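Local atomic coordinates of thiamine-monophosphate kinase (Aquifex aeolicus, PDB entry 1VQV), a protein that is a kinase that binds ATP and probably catalyses phosphorylation of thiamine monophosphate to thiamine diphosphate, the active form of vitamin B1. Residues D149-S154 with T280-V285. Sequence-based numbering, arbitrary orientation.
Sequences DSVFVS and TEIGRV
Val-151 meets Val-285 and Ile-282 on the face of this antiparallel strand pair that carries Val-151 and Val-153. Its CG2 lies 3.7 Å from CG2 of Val-285, the two side chains crossing at about a right angle. In Ile-282, CG1 sits between the backbone N and the carbonyl carbon (chi1 63°), which sets CG1 beside the O of Val-151; from there CD1 reaches CG1 of Val-153 at 3.9 Å. Leu-265 of strand 263-268 touches both Val-151 and Val-153, while Ile-229 and Ile-227 of strand 226-229 touch Ile-282 and Val-285 respectively, tying this face to both flanking strands.

The evidence for a classic beta bulge lies in the backbone: Ile-282 and Gly-283 both face Val-151, and the register slips by one residue before Phe-152 pairs with Glu-281. Val-151 N gives to Gly-283 O at 2.9 Å, and Val-151 O accepts from Ile-282 N at 2.6 Å, the latter nearly straight at 171°. Beyond it, Val-153 and Thr-280 exchange a reciprocal pair of bonds; at the other end Val-285 N gives to Asp-149 O at 2.8 Å. Strand 150-153 lies between 263-268 and 280-286 in a mixed sheet whose outermost strand 204-208 carries the magnesium ligand Asp-207, its side chain about 11 Å from that of Val-153.

On the other face Phe-152 is also buried, meeting the rings of Phe-266 and His-268. Glu-281 CB comes within 3.6 Å of Phe-152 CE2, and CG of Glu-281 lies over one face of the Phe-152 ring, offset toward the rim; the carboxylate plane stands 86° from the ring. The solvent side is confined to partly exposed Glu-281 and exposed Arg-284. Ser-150 OG makes a weak hydrogen bond to Glu-281 OE1 (3.1 Å), whereas Glu-281 OE2 forms a salt bridge with Lys-233. Arg-284 turns its guanidinium to Glu-286 in a salt bridge.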
loop_
_atom_site.group_PDB
_atom_site.type_symbol
_atom_site.label_atom_id
_atom_site.label_comp_id
_atom_site.label_asym_id
_atom_site.label_seq_id
_atom_site.Cartn_x
_atom_site.Cartn_y
_atom_site.Cartn_z
ATOM N N ASP B 149 4.384 -14.190 33.417
ATOM C CA ASP B 149 4.983 -14.485 32.106
ATOM C C ASP B 149 6.478 -14.204 32.036
ATOM O O ASP B 149 6.957 -13.200 32.574
ATOM C CB ASP B 149 4.338 -13.654 30.975
ATOM C CG ASP B 149 3.063 -14.269 30.421
ATOM O OD1 ASP B 149 2.870 -15.497 30.542
ATOM O OD2 ASP B 149 2.260 -13.512 29.836
ATOM N N SER B 150 7.215 -15.088 31.370
ATOM C CA SER B 150 8.634 -14.837 31.166
ATOM C C SER B 150 8.689 -14.006 29.873
ATOM O O SER B 150 7.691 -13.917 29.140
ATOM C CB SER B 150 9.419 -16.139 31.005
ATOM O OG SER B 150 9.703 -16.720 32.272
ATOM N N VAL B 151 9.820 -13.367 29.599
ATOM C CA VAL B 151 9.913 -12.568 28.380
ATOM C C VAL B 151 10.993 -13.146 27.467
ATOM O O VAL B 151 12.159 -13.230 27.844
ATOM C CB VAL B 151 10.208 -11.073 28.708
ATOM C CG1 VAL B 151 10.118 -10.224 27.439
ATOM C CG2 VAL B 151 9.212 -10.566 29.749
ATOM N N PHE B 152 10.588 -13.566 26.274
ATOM C CA PHE B 152 11.522 -14.151 25.311
ATOM C C PHE B 152 11.704 -13.300 24.065
ATOM O O PHE B 152 10.868 -12.443 23.758
ATOM C CB PHE B 152 11.046 -15.528 24.822
ATOM C CG PHE B 152 10.737 -16.498 25.912
ATOM C CD1 PHE B 152 9.526 -16.431 26.600
ATOM C CD2 PHE B 152 11.647 -17.495 26.242
ATOM C CE1 PHE B 152 9.221 -17.354 27.611
ATOM C CE2 PHE B 152 11.358 -18.418 27.247
ATOM C CZ PHE B 152 10.140 -18.349 27.934
ATOM N N VAL B 153 12.809 -13.552 23.365
ATOM C CA VAL B 153 13.122 -12.913 22.089
ATOM C C VAL B 153 13.723 -14.017 21.226
ATOM O O VAL B 153 14.364 -14.931 21.734
ATOM C CB VAL B 153 14.152 -11.734 22.179
ATOM C CG1 VAL B 153 13.613 -10.630 23.059
ATOM C CG2 VAL B 153 15.511 -12.228 22.672
ATOM N N SER B 154 13.502 -13.954 19.921
ATOM C CA SER B 154 14.067 -14.963 19.038
ATOM C C SER B 154 15.399 -14.441 18.547
ATOM O O SER B 154 15.675 -13.254 18.660
ATOM C CB SER B 154 13.138 -15.232 17.852
ATOM O OG SER B 154 12.842 -14.044 17.153
ATOM N N THR B 280 15.042 -17.355 23.630
ATOM C CA THR B 280 15.873 -16.938 24.767
ATOM C C THR B 280 15.096 -16.065 25.759
ATOM O O THR B 280 14.597 -14.989 25.403
ATOM C CB THR B 280 17.094 -16.126 24.306
ATOM O OG1 THR B 280 17.857 -16.895 23.369
ATOM C CG2 THR B 280 17.971 -15.761 25.490
ATOM N N GLU B 281 14.987 -16.521 27.001
ATOM C CA GLU B 281 14.283 -15.744 28.009
ATOM C C GLU B 281 15.210 -14.630 28.502
ATOM O O GLU B 281 16.351 -14.876 28.876
ATOM C CB GLU B 281 13.872 -16.631 29.180
ATOM C CG GLU B 281 13.068 -15.874 30.211
ATOM C CD GLU B 281 13.181 -16.470 31.589
ATOM O OE1 GLU B 281 12.685 -17.602 31.800
ATOM O OE2 GLU B 281 13.779 -15.796 32.461
ATOM N N ILE B 282 14.711 -13.406 28.524
ATOM C CA ILE B 282 15.546 -12.292 28.933
ATOM C C ILE B 282 15.070 -11.562 30.184
ATOM O O ILE B 282 15.812 -10.778 30.775
ATOM C CB ILE B 282 15.675 -11.273 27.783
ATOM C CG1 ILE B 282 14.303 -10.697 27.444
ATOM C CG2 ILE B 282 16.263 -11.950 26.556
ATOM C CD1 ILE B 282 14.384 -9.430 26.643
ATOM N N GLY B 283 13.840 -11.824 30.595
ATOM C CA GLY B 283 13.333 -11.157 31.775
ATOM C C GLY B 283 11.992 -11.689 32.217
ATOM O O GLY B 283 11.570 -12.760 31.768
ATOM N N ARG B 284 11.310 -10.940 33.080
ATOM C CA ARG B 284 10.006 -11.366 33.592
ATOM C C ARG B 284 8.956 -10.259 33.603
ATOM O O ARG B 284 9.281 -9.069 33.628
ATOM C CB ARG B 284 10.162 -11.918 35.017
ATOM C CG ARG B 284 11.439 -12.735 35.235
ATOM C CD ARG B 284 11.377 -13.602 36.500
ATOM N NE ARG B 284 10.941 -12.860 37.684
ATOM C CZ ARG B 284 10.984 -13.336 38.933
ATOM N NH1 ARG B 284 11.457 -14.563 39.161
ATOM N NH2 ARG B 284 10.539 -12.594 39.955
ATOM N N VAL B 285 7.694 -10.670 33.571
ATOM C CA VAL B 285 6.569 -9.741 33.619
ATOM C C VAL B 285 6.050 -9.778 35.063
ATOM O O VAL B 285 5.826 -10.858 35.633
ATOM C CB VAL B 285 5.441 -10.162 32.639
ATOM C CG1 VAL B 285 4.214 -9.339 32.877
ATOM C CG2 VAL B 285 5.897 -9.979 31.214
#